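Local coordinates for protein putative solute-binding component of ABC transporter (Clostridium phytofermentans, PDB 4YS6) that probably captures sugars for uptake by an ABC transporter and holds beta-D-glucose in its binding cleft, at residues 169-183 against 205-217. Numbering follows the deposited sequence.
Sequences IFTGDPGDNNARFFY and SVAFEKVATAGWS. With BGC (beta-D-glucopyranose), chain D.
Trp216 is sandwiched between backbone and sugar: Gly172 CA and Asp173 N lie over one face of the indole, while C5 of beta-D-glucopyranose sits over the other. Such aromatic platforms recur in the sugar clefts of periplasmic binding proteins; this one is carried by the loop between helices 208-211 and 218-232 and packs on the loop joining strand 165-170 to helix 177-195, in one of the two lobes. Glycine suits position 172, since any CB would run into the indole. Asp176 helps to set the ring's rotation, its OD2 taking Trp216 NE1 at 2.8 Å on the anti lone pair. Glucose O1 donates to the same Asp176 OD2 at 2.6 Å. Asp176 OD1 caps the helix through Asn178 N. Asp173 splits its carboxylate similarly, OD2 closing an Asx turn on Gly175 N while OD1 receives an almost straight bond (176°) from Gly215 N, where positive phi favours glycine. Beside this, Thr171 N bonds to Val211 O, and Thr213 OG1 reaches Thr171 O at 2.8 Å.

Away from the sugar, Phe208 wedges between Thr171 and Pro174 on one side and Ala179 and Tyr183 of helix 177-195. With CG anti to the backbone N (chi1 179°), its ring sets an edge against the face of Tyr183, planes at 78°, and brings Phe208 CZ 3.9 Å from Ala179 CB, a small methyl that lets the ring edge lie close to the helix. Tyr183 in turn reaches the chain just ahead of helix 208-211, where its OH donates to Val206 O at 2.7 Å.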
loop_
_atom_site.group_PDB
_atom_site.type_symbol
_atom_site.label_atom_id
_atom_site.label_comp_id
_atom_site.label_asym_id
_atom_site.label_seq_id
_atom_site.Cartn_x
_atom_site.Cartn_y
_atom_site.Cartn_z
ATOM N N ILE A 169 -5.265 -15.192 4.695
ATOM C CA ILE A 169 -4.305 -14.161 4.321
ATOM C C ILE A 169 -4.664 -13.571 2.966
ATOM O O ILE A 169 -4.941 -14.319 2.035
ATOM C CB ILE A 169 -2.888 -14.739 4.232
ATOM C CG1 ILE A 169 -2.440 -15.371 5.552
ATOM C CG2 ILE A 169 -1.893 -13.665 3.822
ATOM C CD1 ILE A 169 -1.303 -16.364 5.360
ATOM N N PHE A 170 -4.665 -12.244 2.895
ATOM C CA PHE A 170 -4.932 -11.499 1.652
ATOM C C PHE A 170 -3.868 -10.444 1.487
ATOM O O PHE A 170 -3.778 -9.552 2.335
ATOM C CB PHE A 170 -6.291 -10.826 1.682
ATOM C CG PHE A 170 -7.446 -11.776 1.579
ATOM C CD1 PHE A 170 -7.752 -12.625 2.634
ATOM C CD2 PHE A 170 -8.231 -11.815 0.433
ATOM C CE1 PHE A 170 -8.804 -13.520 2.520
ATOM C CE2 PHE A 170 -9.289 -12.695 0.334
ATOM C CZ PHE A 170 -9.561 -13.555 1.377
ATOM N N THR A 171 -3.039 -10.547 0.450
ATOM C CA THR A 171 -2.095 -9.467 0.179
ATOM C C THR A 171 -2.400 -8.797 -1.178
ATOM O O THR A 171 -3.483 -8.967 -1.764
ATOM C CB THR A 171 -0.615 -9.954 0.276
ATOM O OG1 THR A 171 0.272 -8.819 0.372
ATOM C CG2 THR A 171 -0.223 -10.815 -0.903
ATOM N N GLY A 172 -1.475 -7.965 -1.633
ATOM C CA GLY A 172 -1.746 -7.091 -2.746
ATOM C C GLY A 172 -1.385 -7.682 -4.086
ATOM O O GLY A 172 -1.222 -8.896 -4.244
ATOM N N ASP A 173 -1.260 -6.800 -5.073
ATOM C CA ASP A 173 -1.037 -7.235 -6.443
ATOM C C ASP A 173 0.392 -7.725 -6.594
ATOM O O ASP A 173 1.320 -7.099 -6.073
ATOM C CB ASP A 173 -1.308 -6.099 -7.409
ATOM C CG ASP A 173 -1.170 -6.524 -8.855
ATOM O OD1 ASP A 173 -2.155 -7.062 -9.417
ATOM O OD2 ASP A 173 -0.060 -6.368 -9.415
ATOM N N PRO A 174 0.585 -8.831 -7.324
ATOM C CA PRO A 174 1.949 -9.351 -7.440
ATOM C C PRO A 174 2.901 -8.460 -8.257
ATOM O O PRO A 174 4.101 -8.669 -8.232
ATOM C CB PRO A 174 1.762 -10.706 -8.138
ATOM C CG PRO A 174 0.310 -10.963 -8.218
ATOM C CD PRO A 174 -0.429 -9.699 -7.957
ATOM N N GLY A 175 2.364 -7.486 -8.983
ATOM C CA GLY A 175 3.186 -6.557 -9.750
ATOM C C GLY A 175 3.605 -5.332 -8.941
ATOM O O GLY A 175 4.288 -4.445 -9.456
ATOM N N ASP A 176 3.172 -5.290 -7.690
ATOM C CA ASP A 176 3.504 -4.204 -6.748
ATOM C C ASP A 176 4.564 -4.683 -5.767
ATOM O O ASP A 176 4.293 -5.526 -4.918
ATOM C CB ASP A 176 2.240 -3.781 -6.012
ATOM C CG ASP A 176 2.450 -2.640 -5.040
ATOM O OD1 ASP A 176 3.596 -2.207 -4.834
ATOM O OD2 ASP A 176 1.436 -2.177 -4.447
ATOM N N ASN A 177 5.778 -4.165 -5.901
ATOM C CA ASN A 177 6.873 -4.595 -5.034
ATOM C C ASN A 177 6.524 -4.384 -3.565
ATOM O O ASN A 177 6.981 -5.142 -2.700
ATOM C CB ASN A 177 8.169 -3.860 -5.399
ATOM C CG ASN A 177 9.394 -4.465 -4.756
ATOM O OD1 ASN A 177 9.734 -5.638 -4.978
ATOM N ND2 ASN A 177 10.112 -3.651 -3.988
ATOM N N ASN A 178 5.704 -3.386 -3.260
ATOM C CA ASN A 178 5.302 -3.202 -1.872
ATOM C C ASN A 178 4.595 -4.396 -1.260
ATOM O O ASN A 178 4.729 -4.644 -0.057
ATOM C CB ASN A 178 4.388 -2.011 -1.701
ATOM C CG ASN A 178 5.073 -0.691 -1.987
ATOM O OD1 ASN A 178 6.281 -0.613 -2.215
ATOM N ND2 ASN A 178 4.299 0.360 -1.924
ATOM N N ALA A 179 3.838 -5.127 -2.068
ATOM C CA ALA A 179 3.077 -6.247 -1.541
ATOM C C ALA A 179 4.037 -7.280 -0.963
ATOM O O ALA A 179 3.735 -7.901 0.051
ATOM C CB ALA A 179 2.188 -6.864 -2.621
ATOM N N ARG A 180 5.202 -7.454 -1.600
ATOM C CA ARG A 180 6.223 -8.385 -1.128
ATOM C C ARG A 180 6.711 -8.006 0.252
ATOM O O ARG A 180 6.934 -8.855 1.104
ATOM C CB ARG A 180 7.435 -8.426 -2.071
ATOM C CG ARG A 180 7.164 -8.964 -3.448
ATOM C CD ARG A 180 8.485 -9.356 -4.133
ATOM N NE ARG A 180 9.477 -8.272 -4.181
ATOM C CZ ARG A 180 10.666 -8.274 -3.569
ATOM N NH1 ARG A 180 11.061 -9.300 -2.824
ATOM N NH2 ARG A 180 11.483 -7.234 -3.707
ATOM N N PHE A 181 6.879 -6.715 0.452
ATOM C CA PHE A 181 7.314 -6.199 1.739
ATOM C C PHE A 181 6.241 -6.268 2.822
ATOM O O PHE A 181 6.556 -6.590 3.982
ATOM C CB PHE A 181 7.800 -4.762 1.573
ATOM C CG PHE A 181 9.191 -4.692 1.036
ATOM C CD1 PHE A 181 9.459 -5.016 -0.281
ATOM C CD2 PHE A 181 10.244 -4.340 1.870
ATOM C CE1 PHE A 181 10.744 -4.991 -0.758
ATOM C CE2 PHE A 181 11.527 -4.295 1.400
ATOM C CZ PHE A 181 11.787 -4.622 0.091
ATOM N N PHE A 182 4.992 -5.956 2.488
ATOM C CA PHE A 182 3.929 -6.073 3.491
ATOM C C PHE A 182 3.789 -7.550 3.920
ATOM O O PHE A 182 3.661 -7.870 5.097
ATOM C CB PHE A 182 2.584 -5.579 2.956
ATOM C CG PHE A 182 2.578 -4.146 2.472
ATOM C CD1 PHE A 182 3.275 -3.148 3.133
ATOM C CD2 PHE A 182 1.848 -3.809 1.344
ATOM C CE1 PHE A 182 3.248 -1.861 2.675
ATOM C CE2 PHE A 182 1.824 -2.522 0.876
ATOM C CZ PHE A 182 2.507 -1.540 1.557
ATOM N N TYR A 183 3.812 -8.454 2.941
ATOM C CA TYR A 183 3.700 -9.895 3.202
ATOM C C TYR A 183 4.913 -10.376 3.994
ATOM O O TYR A 183 4.768 -11.087 4.989
ATOM C CB TYR A 183 3.561 -10.643 1.870
ATOM C CG TYR A 183 3.592 -12.152 1.957
ATOM C CD1 TYR A 183 2.426 -12.879 2.124
ATOM C CD2 TYR A 183 4.778 -12.835 1.844
ATOM C CE1 TYR A 183 2.460 -14.260 2.206
ATOM C CE2 TYR A 183 4.823 -14.200 1.925
ATOM C CZ TYR A 183 3.660 -14.910 2.099
ATOM O OH TYR A 183 3.731 -16.292 2.181
ATOM N N SER A 205 -3.856 -21.719 1.556
ATOM C CA SER A 205 -3.175 -20.662 0.818
ATOM C C SER A 205 -2.350 -19.797 1.734
ATOM O O SER A 205 -2.888 -18.977 2.482
ATOM C CB SER A 205 -4.187 -19.811 0.064
ATOM O OG SER A 205 -4.860 -20.638 -0.864
ATOM N N VAL A 206 -1.042 -19.996 1.673
ATOM C CA VAL A 206 -0.102 -19.264 2.516
ATOM C C VAL A 206 0.938 -18.533 1.678
ATOM O O VAL A 206 1.299 -17.389 1.984
ATOM C CB VAL A 206 0.602 -20.198 3.475
ATOM C CG1 VAL A 206 1.631 -19.451 4.325
ATOM C CG2 VAL A 206 -0.406 -20.911 4.383
ATOM N N ALA A 207 1.428 -19.200 0.642
ATOM C CA ALA A 207 2.432 -18.626 -0.249
ATOM C C ALA A 207 1.968 -17.336 -0.897
ATOM O O ALA A 207 0.787 -17.166 -1.189
ATOM C CB ALA A 207 2.809 -19.624 -1.317
ATOM N N PHE A 208 2.916 -16.421 -1.122
ATOM C CA PHE A 208 2.612 -15.099 -1.663
ATOM C C PHE A 208 1.752 -15.203 -2.908
ATOM O O PHE A 208 0.745 -14.493 -3.025
ATOM C CB PHE A 208 3.904 -14.342 -1.990
ATOM C CG PHE A 208 3.683 -12.975 -2.584
ATOM C CD1 PHE A 208 3.399 -11.892 -1.779
ATOM C CD2 PHE A 208 3.753 -12.775 -3.956
ATOM C CE1 PHE A 208 3.197 -10.651 -2.304
ATOM C CE2 PHE A 208 3.555 -11.509 -4.497
ATOM C CZ PHE A 208 3.266 -10.451 -3.673
ATOM N N GLU A 209 2.147 -16.090 -3.816
ATOM C CA GLU A 209 1.429 -16.278 -5.072
ATOM C C GLU A 209 -0.027 -16.645 -4.873
ATOM O O GLU A 209 -0.882 -16.263 -5.684
ATOM C CB GLU A 209 2.104 -17.369 -5.915
ATOM C CG GLU A 209 2.204 -18.721 -5.199
ATOM C CD GLU A 209 2.876 -19.799 -6.031
ATOM O OE1 GLU A 209 2.987 -19.619 -7.265
ATOM O OE2 GLU A 209 3.288 -20.827 -5.445
ATOM N N LYS A 210 -0.307 -17.422 -3.830
ATOM C CA LYS A 210 -1.658 -17.926 -3.583
ATOM C C LYS A 210 -2.556 -16.902 -2.864
ATOM O O LYS A 210 -3.778 -16.989 -2.936
ATOM C CB LYS A 210 -1.606 -19.201 -2.751
ATOM C CG LYS A 210 -0.950 -20.409 -3.429
ATOM C CD LYS A 210 -1.193 -21.671 -2.586
ATOM C CE LYS A 210 -0.583 -22.945 -3.186
ATOM N NZ LYS A 210 0.912 -22.946 -3.194
ATOM N N VAL A 211 -1.960 -15.957 -2.146
ATOM C CA VAL A 211 -2.749 -15.008 -1.354
ATOM C C VAL A 211 -2.794 -13.598 -1.929
ATOM O O VAL A 211 -3.493 -12.721 -1.392
ATOM C CB VAL A 211 -2.225 -14.937 0.093
ATOM C CG1 VAL A 211 -2.352 -16.304 0.732
ATOM C CG2 VAL A 211 -0.783 -14.471 0.155
ATOM N N ALA A 212 -2.057 -13.379 -3.018
ATOM C CA ALA A 212 -2.016 -12.087 -3.683
ATOM C C ALA A 212 -3.365 -11.760 -4.302
ATOM O O ALA A 212 -4.061 -12.638 -4.769
ATOM C CB ALA A 212 -0.944 -12.077 -4.760
ATOM N N THR A 213 -3.729 -10.486 -4.282
ATOM C CA THR A 213 -5.026 -10.043 -4.798
ATOM C C THR A 213 -4.789 -9.148 -6.003
ATOM O O THR A 213 -4.300 -8.032 -5.872
ATOM C CB THR A 213 -5.851 -9.266 -3.733
ATOM O OG1 THR A 213 -5.941 -10.020 -2.513
ATOM C CG2 THR A 213 -7.292 -8.978 -4.245
ATOM N N ALA A 214 -5.167 -9.631 -7.179
ATOM C CA ALA A 214 -4.992 -8.859 -8.405
ATOM C C ALA A 214 -5.578 -7.440 -8.338
ATOM O O ALA A 214 -6.734 -7.238 -7.939
ATOM C CB ALA A 214 -5.615 -9.624 -9.567
ATOM N N GLY A 215 -4.757 -6.452 -8.707
ATOM C CA GLY A 215 -5.159 -5.063 -8.698
ATOM C C GLY A 215 -5.503 -4.472 -7.353
ATOM O O GLY A 215 -6.094 -3.394 -7.298
ATOM N N TRP A 216 -5.154 -5.166 -6.264
ATOM C CA TRP A 216 -5.565 -4.764 -4.928
ATOM C C TRP A 216 -7.096 -4.630 -4.841
ATOM O O TRP A 216 -7.640 -3.849 -4.024
ATOM C CB TRP A 216 -4.911 -3.447 -4.535
ATOM C CG TRP A 216 -3.423 -3.468 -4.283
ATOM C CD1 TRP A 216 -2.417 -3.120 -5.141
ATOM C CD2 TRP A 216 -2.789 -3.790 -3.040
ATOM N NE1 TRP A 216 -1.207 -3.195 -4.497
ATOM C CE2 TRP A 216 -1.407 -3.623 -3.215
ATOM C CE3 TRP A 216 -3.265 -4.214 -1.790
ATOM C CZ2 TRP A 216 -0.490 -3.850 -2.175
ATOM C CZ3 TRP A 216 -2.353 -4.444 -0.775
ATOM C CH2 TRP A 216 -0.995 -4.251 -0.969
ATOM N N SER A 217 -7.783 -5.410 -5.680
ATOM C CA SER A 217 -9.209 -5.235 -5.885
ATOM C C SER A 217 -10.080 -5.689 -4.718
ATOM O O SER A 217 -10.021 -6.834 -4.274
ATOM C CB SER A 217 -9.632 -5.983 -7.154
ATOM O OG SER A 217 -11.042 -6.042 -7.258
HETATM C C2 BGC D . 0.389 1.102 -1.240
HETATM C C3 BGC D . -0.759 0.899 -0.306
HETATM C C4 BGC D . -2.047 0.782 -1.007
HETATM C C5 BGC D . -2.015 -0.240 -2.101
HETATM C C6 BGC D . -3.245 -0.239 -2.983
HETATM C C1 BGC D . 0.454 -0.074 -2.234
HETATM O O1 BGC D . 1.411 0.049 -3.089
HETATM O O2 BGC D . 1.607 1.161 -0.508
HETATM O O3 BGC D . -0.758 2.052 0.617
HETATM O O4 BGC D . -3.103 0.358 -0.109
HETATM O O5 BGC D . -0.864 0.055 -2.949
HETATM O O6 BGC D . -3.613 1.073 -3.379
HETATM O O HOH W 1 -5.261 -17.550 3.016
#